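Local atomic coordinates of structural protein VP1 (Trichodysplasia spinulosa-associated polyomavirus, PDB entry 4U60), a protein that forms the pentameric building block of the polyomavirus capsid and binds sialylated glycans such as the GM1 oligosaccharide, probably to attach the virus to host cells. Residues T23-Y28 and A71-P76; P66-A71 and M128-F133; W90-V95 and F133-E138. All coordinates share one frame; numbering follows the deposited sequence.

Interaction 1: T23-Y28 and A71-P76; sequences TTIELY and ARINLP
Ile25 meets Ile73 and Leu75 with two different branches. Leu75 CD2 crosses the longer one, 3.6 Å from Ile25 CG1 and little farther from CD1, while the shorter one, Ile25 CG2, rests 3.9 Å from Ile73 CG2. The isoleucines run alongside each other, pointing opposite ways, and Ile73 CG2 also comes within 4.0 Å of Ile25 CD1, so this one methyl touches the ends of both branches of Ile25. In both residues CG1 stands beside the backbone N (chi1 -69° in Ile25, -55° in Ile73), which leaves each CG2 anti to that N and able to meet its counterpart. Farther along, Leu27 CD1 completes the row at 4.1 Å from Ile73 CD1. The contact is entirely apolar: no hydrogen bond links the two backbones, which are 8.3 Å apart between Ile25 CA and Ile73 CA. Each is positioned by its own sheet partner. Ile25 pairs through its backbone with Ile271 of strand 260-279, and Ile73 with Leu242 of strand 241-254. Strands 12-29 and 69-74 thus face each other across the jelly-roll sandwich, with Leu242 packing on both Ile25 and Leu75, and Trp90 of strand 86-99 on Leu75.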
loop_
_atom_site.group_PDB
_atom_site.type_symbol
_atom_site.label_atom_id
_atom_site.label_comp_id
_atom_site.label_asym_id
_atom_site.label_seq_id
_atom_site.Cartn_x
_atom_site.Cartn_y
_atom_site.Cartn_z
ATOM N N THR C 23 -11.724 35.539 0.164
ATOM C CA THR C 23 -13.050 35.074 -0.156
ATOM C C THR C 23 -12.960 33.571 -0.359
ATOM O O THR C 23 -11.882 33.030 -0.562
ATOM C CB THR C 23 -13.635 35.774 -1.407
ATOM O OG1 THR C 23 -15.058 35.598 -1.426
ATOM C CG2 THR C 23 -13.033 35.244 -2.716
ATOM N N THR C 24 -14.093 32.900 -0.283
ATOM C CA THR C 24 -14.129 31.468 -0.491
ATOM C C THR C 24 -15.193 31.161 -1.519
ATOM O O THR C 24 -16.215 31.860 -1.610
ATOM C CB THR C 24 -14.434 30.707 0.803
ATOM O OG1 THR C 24 -15.734 31.071 1.257
ATOM C CG2 THR C 24 -13.421 31.041 1.884
ATOM N N ILE C 25 -14.943 30.117 -2.295
ATOM C CA ILE C 25 -15.882 29.646 -3.285
ATOM C C ILE C 25 -16.160 28.186 -2.956
ATOM O O ILE C 25 -15.232 27.388 -2.796
ATOM C CB ILE C 25 -15.279 29.736 -4.707
ATOM C CG1 ILE C 25 -15.120 31.200 -5.124
ATOM C CG2 ILE C 25 -16.109 28.941 -5.723
ATOM C CD1 ILE C 25 -16.419 31.960 -5.269
ATOM N N GLU C 26 -17.431 27.847 -2.879
ATOM C CA GLU C 26 -17.845 26.491 -2.632
ATOM C C GLU C 26 -18.708 26.042 -3.800
ATOM O O GLU C 26 -19.580 26.775 -4.264
ATOM C CB GLU C 26 -18.614 26.474 -1.315
ATOM C CG GLU C 26 -19.056 25.127 -0.846
ATOM C CD GLU C 26 -19.787 25.226 0.479
ATOM O OE1 GLU C 26 -19.359 24.571 1.443
ATOM O OE2 GLU C 26 -20.787 25.968 0.577
ATOM N N LEU C 27 -18.452 24.845 -4.295
ATOM C CA LEU C 27 -19.258 24.292 -5.377
ATOM C C LEU C 27 -19.146 22.795 -5.393
ATOM O O LEU C 27 -18.287 22.219 -4.732
ATOM C CB LEU C 27 -18.816 24.836 -6.730
ATOM C CG LEU C 27 -17.488 24.291 -7.252
ATOM C CD1 LEU C 27 -17.443 24.192 -8.769
ATOM C CD2 LEU C 27 -16.349 25.181 -6.759
ATOM N N TYR C 28 -20.030 22.162 -6.148
ATOM C CA TYR C 28 -19.877 20.748 -6.477
ATOM C C TYR C 28 -20.045 20.594 -7.979
ATOM O O TYR C 28 -20.668 21.449 -8.651
ATOM C CB TYR C 28 -20.888 19.864 -5.703
ATOM C CG TYR C 28 -22.334 20.172 -6.054
ATOM C CD1 TYR C 28 -22.964 19.541 -7.126
ATOM C CD2 TYR C 28 -23.043 21.131 -5.358
ATOM C CE1 TYR C 28 -24.277 19.854 -7.473
ATOM C CE2 TYR C 28 -24.352 21.459 -5.699
ATOM C CZ TYR C 28 -24.964 20.817 -6.769
ATOM O OH TYR C 28 -26.265 21.155 -7.094
ATOM N N ALA C 71 -16.344 23.729 -14.636
ATOM C CA ALA C 71 -17.091 24.979 -14.461
ATOM C C ALA C 71 -16.130 26.143 -14.364
ATOM O O ALA C 71 -14.985 25.993 -13.893
ATOM C CB ALA C 71 -17.942 24.939 -13.195
ATOM N N ARG C 72 -16.590 27.296 -14.837
ATOM C CA ARG C 72 -15.949 28.566 -14.587
ATOM C C ARG C 72 -16.820 29.284 -13.581
ATOM O O ARG C 72 -18.016 29.498 -13.833
ATOM C CB ARG C 72 -15.860 29.406 -15.856
ATOM C CG ARG C 72 -15.275 30.784 -15.626
ATOM C CD ARG C 72 -15.413 31.657 -16.871
ATOM N NE ARG C 72 -14.757 32.939 -16.678
ATOM C CZ ARG C 72 -15.268 33.948 -15.989
ATOM N NH1 ARG C 72 -16.473 33.849 -15.427
ATOM N NH2 ARG C 72 -14.573 35.082 -15.879
ATOM N N ILE C 73 -16.229 29.676 -12.459
ATOM C CA ILE C 73 -16.961 30.421 -11.440
ATOM C C ILE C 73 -16.568 31.895 -11.511
ATOM O O ILE C 73 -15.391 32.235 -11.516
ATOM C CB ILE C 73 -16.661 29.899 -10.015
ATOM C CG1 ILE C 73 -16.934 28.396 -9.896
ATOM C CG2 ILE C 73 -17.444 30.695 -8.977
ATOM C CD1 ILE C 73 -18.317 27.926 -10.231
ATOM N N ASN C 74 -17.576 32.756 -11.551
ATOM C CA ASN C 74 -17.375 34.196 -11.551
ATOM C C ASN C 74 -17.008 34.681 -10.179
ATOM O O ASN C 74 -17.758 34.455 -9.229
ATOM C CB ASN C 74 -18.661 34.905 -11.949
ATOM C CG ASN C 74 -19.003 34.679 -13.388
ATOM O OD1 ASN C 74 -18.206 35.009 -14.272
ATOM N ND2 ASN C 74 -20.167 34.104 -13.644
ATOM N N LEU C 75 -15.879 35.357 -10.077
ATOM C CA LEU C 75 -15.416 35.902 -8.824
ATOM C C LEU C 75 -15.805 37.370 -8.722
ATOM O O LEU C 75 -16.108 38.021 -9.734
ATOM C CB LEU C 75 -13.909 35.762 -8.711
ATOM C CG LEU C 75 -13.397 34.321 -8.812
ATOM C CD1 LEU C 75 -11.879 34.314 -8.838
ATOM C CD2 LEU C 75 -13.935 33.445 -7.696
ATOM N N PRO C 76 -15.783 37.910 -7.500
ATOM C CA PRO C 76 -16.123 39.311 -7.340
ATOM C C PRO C 76 -15.211 40.210 -8.171
ATOM O O PRO C 76 -13.985 40.035 -8.151
ATOM C CB PRO C 76 -15.894 39.548 -5.853
ATOM C CG PRO C 76 -16.141 38.224 -5.229
ATOM C CD PRO C 76 -15.558 37.250 -6.206
#

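Interaction 2: P66-A71 and M128-F133; sequences PTYSTA and MNFHMF
The Tyr68 ring overlaps the thioether end of Met132, the two side chains crossing at about a right angle. Met132 SD lies 3.9 Å from Tyr68 CE1 and nearly as close to CD1, and it sits 5.0 Å from the ring centroid at 71° off the ring normal, an oblique Met-aromatic contact. Met132 CG adds to it, 4.1 Å from Tyr68 CE1. The methionine is folded on itself, with turns at chi2 (83°) and chi3 (69°), which brings the sulfur alongside the tyrosine; Met132 is modelled in two conformers, and the sulfur position described is that of one of them. Phe130, two residues earlier on the same strand, approaches more loosely: its CE2 is 4.4 Å from Tyr68 CE1, and its CZ is 4.3 Å from Tyr68 OH. That hydroxyl is anchored by a hydrogen bond with Trp191 O, with a weak one to Ser103 OG of a neighbouring subunit. On the other face of the strand, His131 NE2 donates a nearly straight 2.8 Å bond to a lone pair of Asn129 OD1, and Asp248 holds ND1. Strands 69-74 and 129-136 both flank strand 241-254 in one jelly-roll sheet, the layer called CHEF in viral coat proteins; the aromatic-methionine cluster lies on the face turned from the opposing sheet, toward the neighbouring subunit.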
loop_
_atom_site.group_PDB
_atom_site.type_symbol
_atom_site.label_atom_id
_atom_site.label_comp_id
_atom_site.label_asym_id
_atom_site.label_seq_id
_atom_site.Cartn_x
_atom_site.Cartn_y
_atom_site.Cartn_z
ATOM N N PRO C 66 -17.162 8.423 -20.717
ATOM C CA PRO C 66 -17.022 9.485 -19.729
ATOM C C PRO C 66 -16.304 10.731 -20.248
ATOM O O PRO C 66 -15.388 10.622 -21.072
ATOM C CB PRO C 66 -16.210 8.815 -18.626
ATOM C CG PRO C 66 -16.567 7.371 -18.736
ATOM C CD PRO C 66 -16.756 7.114 -20.191
ATOM N N THR C 67 -16.715 11.894 -19.737
ATOM C CA THR C 67 -16.115 13.167 -20.100
ATOM C C THR C 67 -15.737 13.923 -18.830
ATOM O O THR C 67 -16.148 13.548 -17.719
ATOM C CB THR C 67 -17.063 14.028 -20.949
ATOM O OG1 THR C 67 -18.338 14.115 -20.311
ATOM C CG2 THR C 67 -17.234 13.428 -22.331
ATOM N N TYR C 68 -14.918 14.946 -18.978
ATOM C CA TYR C 68 -14.573 15.811 -17.841
ATOM C C TYR C 68 -15.743 16.673 -17.400
ATOM O O TYR C 68 -16.524 17.196 -18.224
ATOM C CB TYR C 68 -13.373 16.696 -18.151
ATOM C CG TYR C 68 -12.083 15.925 -18.344
ATOM C CD1 TYR C 68 -11.406 15.419 -17.247
ATOM C CD2 TYR C 68 -11.573 15.666 -19.605
ATOM C CE1 TYR C 68 -10.219 14.723 -17.397
ATOM C CE2 TYR C 68 -10.401 14.957 -19.776
ATOM C CZ TYR C 68 -9.734 14.466 -18.659
ATOM O OH TYR C 68 -8.564 13.750 -18.803
ATOM N N SER C 69 -15.886 16.814 -16.082
ATOM C CA SER C 69 -16.721 17.849 -15.521
ATOM C C SER C 69 -15.908 19.130 -15.423
ATOM O O SER C 69 -14.724 19.095 -15.114
ATOM C CB SER C 69 -17.178 17.455 -14.127
ATOM O OG SER C 69 -17.919 16.239 -14.168
ATOM N N THR C 70 -16.545 20.273 -15.631
ATOM C CA THR C 70 -15.852 21.539 -15.489
ATOM C C THR C 70 -16.836 22.698 -15.303
ATOM O O THR C 70 -17.994 22.647 -15.729
ATOM C CB THR C 70 -14.918 21.816 -16.692
ATOM O OG1 THR C 70 -13.989 22.863 -16.370
ATOM C CG2 THR C 70 -15.700 22.198 -17.939
ATOM N N ALA C 71 -16.344 23.729 -14.636
ATOM C CA ALA C 71 -17.091 24.979 -14.461
ATOM C C ALA C 71 -16.130 26.143 -14.364
ATOM O O ALA C 71 -14.985 25.993 -13.893
ATOM C CB ALA C 71 -17.942 24.939 -13.195
ATOM N N MET C 128 -12.232 -0.438 -12.739
ATOM C CA MET C 128 -11.434 0.736 -13.012
ATOM C C MET C 128 -11.844 1.963 -12.189
ATOM O O MET C 128 -13.029 2.317 -12.149
ATOM C CB MET C 128 -11.609 1.073 -14.496
ATOM C CG MET C 128 -10.753 2.213 -14.930
ATOM S SD MET C 128 -11.313 2.895 -16.502
ATOM C CE MET C 128 -11.127 1.491 -17.559
ATOM N N ASN C 129 -10.853 2.610 -11.559
ATOM C CA ASN C 129 -11.036 3.888 -10.890
ATOM C C ASN C 129 -10.167 4.928 -11.551
ATOM O O ASN C 129 -9.020 4.647 -11.918
ATOM C CB ASN C 129 -10.728 3.820 -9.392
ATOM C CG ASN C 129 -11.962 3.510 -8.561
ATOM O OD1 ASN C 129 -12.431 4.361 -7.790
ATOM N ND2 ASN C 129 -12.544 2.329 -8.780
ATOM N N PHE C 130 -10.728 6.115 -11.718
ATOM C CA PHE C 130 -10.009 7.251 -12.301
ATOM C C PHE C 130 -10.471 8.482 -11.568
ATOM O O PHE C 130 -11.666 8.775 -11.550
ATOM C CB PHE C 130 -10.246 7.351 -13.814
ATOM C CG PHE C 130 -9.639 8.564 -14.463
ATOM C CD1 PHE C 130 -8.269 8.660 -14.637
ATOM C CD2 PHE C 130 -10.435 9.607 -14.901
ATOM C CE1 PHE C 130 -7.719 9.791 -15.251
ATOM C CE2 PHE C 130 -9.886 10.728 -15.510
ATOM C CZ PHE C 130 -8.533 10.813 -15.677
ATOM N N HIS C 131 -9.536 9.194 -10.945
ATOM C CA HIS C 131 -9.848 10.357 -10.120
ATOM C C HIS C 131 -8.893 11.466 -10.425
ATOM O O HIS C 131 -7.682 11.298 -10.294
ATOM C CB HIS C 131 -9.787 10.012 -8.626
ATOM C CG HIS C 131 -10.724 8.917 -8.279
ATOM N ND1 HIS C 131 -12.061 9.156 -8.084
ATOM C CD2 HIS C 131 -10.565 7.580 -8.210
ATOM C CE1 HIS C 131 -12.688 8.012 -7.881
ATOM N NE2 HIS C 131 -11.799 7.041 -7.948
ATOM N N MET C 132 -9.445 12.598 -10.848
ATOM C CA MET C 132 -8.605 13.750 -11.022
ATOM C C MET C 132 -9.378 15.016 -10.737
ATOM O O MET C 132 -10.608 15.065 -10.808
ATOM C CB MET C 132 -7.986 13.771 -12.413
ATOM C CG MET C 132 -8.973 14.078 -13.514
ATOM S SD MET C 132 -9.297 15.847 -13.768
ATOM C CE MET C 132 -7.766 16.493 -14.429
ATOM N N PHE C 133 -8.643 16.024 -10.294
ATOM C CA PHE C 133 -9.235 17.350 -10.178
ATOM C C PHE C 133 -8.169 18.379 -10.525
ATOM O O PHE C 133 -6.967 18.107 -10.497
ATOM C CB PHE C 133 -9.862 17.628 -8.802
ATOM C CG PHE C 133 -8.871 17.797 -7.689
ATOM C CD1 PHE C 133 -8.388 16.694 -7.001
ATOM C CD2 PHE C 133 -8.427 19.051 -7.334
ATOM C CE1 PHE C 133 -7.477 16.832 -5.966
ATOM C CE2 PHE C 133 -7.499 19.187 -6.295
ATOM C CZ PHE C 133 -7.033 18.075 -5.620
#

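Interaction 3: W90-V95 and F133-E138; sequences WEAVSV and FAVGGE
With chi1 at 57°, Val95 CG1 stands between its backbone N and carbonyl carbon, and Phe133, with chi1 at 71°, carries its ring in the corresponding place; the two side chains then pass flank to flank, heading in opposite senses. Val95 CG1 comes within 4.1 Å of Phe133 CE2, obliquely to the ring. The same methyl reaches 4.4 Å from Val135 CG2, so it bridges Phe133 and Val135, two residues on the same face of strand 129-136. The other methyl of Val135, CG1, lies 4.5 Å from Ala92 CB. The contact is loose and wholly apolar, without a hydrogen bond between the segments. This is packing between the two layers of the jelly roll: the axes of the short strands 90-95 and 133-136 approach to 8.6 Å with 145° between their directions, and each belongs to a different sheet of the sandwich. A classic beta bulge at Val93 and Ser94, both opposite Leu272 of strand 260-279, explains the spacing on the first strand. The extra residue breaks the usual alternation, so that Ala92 and Val95, three positions apart, both turn their CB toward strand 129-136. Gly136 CA is the nearest CA to that of Ala92, at 7.6 Å. Outside the pair, the Phe133 ring stacks with Tyr204, and Val95 packs on Ile271. Glu91 forms salt bridges with Arg274 and Arg276.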
loop_
_atom_site.group_PDB
_atom_site.type_symbol
_atom_site.label_atom_id
_atom_site.label_comp_id
_atom_site.label_asym_id
_atom_site.label_seq_id
_atom_site.Cartn_x
_atom_site.Cartn_y
_atom_site.Cartn_z
ATOM N N TRP C 90 -7.563 37.690 -8.021
ATOM C CA TRP C 90 -7.805 36.644 -7.023
ATOM C C TRP C 90 -6.779 35.552 -7.231
ATOM O O TRP C 90 -6.562 35.095 -8.354
ATOM C CB TRP C 90 -9.210 36.056 -7.140
ATOM C CG TRP C 90 -10.274 36.997 -6.691
ATOM C CD1 TRP C 90 -11.180 37.647 -7.470
ATOM C CD2 TRP C 90 -10.526 37.417 -5.345
ATOM N NE1 TRP C 90 -11.998 38.446 -6.686
ATOM C CE2 TRP C 90 -11.610 38.312 -5.380
ATOM C CE3 TRP C 90 -9.948 37.100 -4.110
ATOM C CZ2 TRP C 90 -12.133 38.906 -4.220
ATOM C CZ3 TRP C 90 -10.464 37.681 -2.966
ATOM C CH2 TRP C 90 -11.542 38.582 -3.028
ATOM N N GLU C 91 -6.139 35.149 -6.137
ATOM C CA GLU C 91 -5.141 34.083 -6.154
ATOM C C GLU C 91 -5.710 32.915 -5.354
ATOM O O GLU C 91 -6.082 33.093 -4.210
ATOM C CB GLU C 91 -3.882 34.599 -5.479
ATOM C CG GLU C 91 -2.739 33.612 -5.369
ATOM C CD GLU C 91 -1.585 34.161 -4.563
ATOM O OE1 GLU C 91 -1.691 35.302 -4.051
ATOM O OE2 GLU C 91 -0.557 33.455 -4.441
ATOM N N ALA C 92 -5.794 31.741 -5.977
ATOM C CA ALA C 92 -6.293 30.545 -5.299
ATOM C C ALA C 92 -5.183 29.985 -4.409
ATOM O O ALA C 92 -4.130 29.636 -4.886
ATOM C CB ALA C 92 -6.730 29.508 -6.319
ATOM N N VAL C 93 -5.445 29.927 -3.107
ATOM C CA VAL C 93 -4.435 29.583 -2.109
ATOM C C VAL C 93 -4.484 28.088 -1.759
ATOM O O VAL C 93 -3.457 27.456 -1.604
ATOM C CB VAL C 93 -4.679 30.372 -0.812
ATOM C CG1 VAL C 93 -3.682 29.972 0.268
ATOM C CG2 VAL C 93 -4.621 31.875 -1.067
ATOM N N SER C 94 -5.688 27.561 -1.633
ATOM C CA SER C 94 -5.883 26.182 -1.186
ATOM C C SER C 94 -7.261 25.695 -1.550
ATOM O O SER C 94 -8.174 26.494 -1.789
ATOM C CB SER C 94 -5.693 26.098 0.344
ATOM O OG SER C 94 -6.640 26.894 1.044
ATOM N N VAL C 95 -7.415 24.368 -1.545
ATOM C CA VAL C 95 -8.708 23.743 -1.806
ATOM C C VAL C 95 -8.902 22.568 -0.859
ATOM O O VAL C 95 -7.958 21.809 -0.611
ATOM C CB VAL C 95 -8.862 23.289 -3.271
ATOM C CG1 VAL C 95 -7.750 22.319 -3.685
ATOM C CG2 VAL C 95 -10.242 22.689 -3.508
ATOM N N PHE C 133 -8.643 16.024 -10.294
ATOM C CA PHE C 133 -9.235 17.350 -10.178
ATOM C C PHE C 133 -8.169 18.379 -10.525
ATOM O O PHE C 133 -6.967 18.107 -10.497
ATOM C CB PHE C 133 -9.862 17.628 -8.802
ATOM C CG PHE C 133 -8.871 17.797 -7.689
ATOM C CD1 PHE C 133 -8.388 16.694 -7.001
ATOM C CD2 PHE C 133 -8.427 19.051 -7.334
ATOM C CE1 PHE C 133 -7.477 16.832 -5.966
ATOM C CE2 PHE C 133 -7.499 19.187 -6.295
ATOM C CZ PHE C 133 -7.033 18.075 -5.620
ATOM N N ALA C 134 -8.644 19.553 -10.913
ATOM C CA ALA C 134 -7.778 20.654 -11.264
ATOM C C ALA C 134 -8.445 21.952 -10.842
ATOM O O ALA C 134 -9.679 22.098 -10.923
ATOM C CB ALA C 134 -7.501 20.659 -12.747
ATOM N N VAL C 135 -7.634 22.862 -10.332
ATOM C CA VAL C 135 -8.070 24.223 -9.982
ATOM C C VAL C 135 -7.085 25.185 -10.627
ATOM O O VAL C 135 -5.872 25.052 -10.461
ATOM C CB VAL C 135 -8.113 24.449 -8.456
ATOM C CG1 VAL C 135 -8.606 25.864 -8.117
ATOM C CG2 VAL C 135 -8.992 23.415 -7.771
ATOM N N GLY C 136 -7.608 26.154 -11.376
ATOM C CA GLY C 136 -6.752 27.127 -12.045
ATOM C C GLY C 136 -7.421 28.447 -12.325
ATOM O O GLY C 136 -8.608 28.643 -12.069
ATOM N N GLY C 137 -6.613 29.361 -12.840
ATOM C CA GLY C 137 -7.061 30.706 -13.147
ATOM C C GLY C 137 -7.416 30.908 -14.602
ATOM O O GLY C 137 -7.574 32.043 -15.053
ATOM N N GLU C 138 -7.528 29.816 -15.335
ATOM C CA GLU C 138 -7.858 29.836 -16.760
ATOM C C GLU C 138 -8.214 28.384 -17.107
ATOM O O GLU C 138 -8.001 27.507 -16.291
ATOM C CB GLU C 138 -6.673 30.346 -17.565
ATOM C CG GLU C 138 -5.409 29.529 -17.411
ATOM C CD GLU C 138 -4.247 30.245 -18.035
ATOM O OE1 GLU C 138 -3.945 29.942 -19.201
ATOM O OE2 GLU C 138 -3.651 31.137 -17.387
#

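How the interactions relate
Interactions 1 and 3 both join opposing layers of the jelly roll, with centres about 10 Å apart, whereas interaction 2 joins segments 66-71 and 128-133 within one layer, about 19 Å from interaction 1 and 17 Å from interaction 3. Strand 69-74 serves interactions 1 and 2, which share Ala71; strand 129-136 serves 2 and 3, which share Phe133. Along the chain, interaction 1 closes before 3 opens, while 2 interleaves with both. Trp90 ties 1 to 3: its NE1 lies 2.9 Å from Pro76 O, a probable hydrogen bond, and its ring packs on Leu75 and Thr23. Interactions 1 and 3 thus pack the sandwich interior; interaction 2 lies on one sheet's outer face, beside a neighbouring subunit.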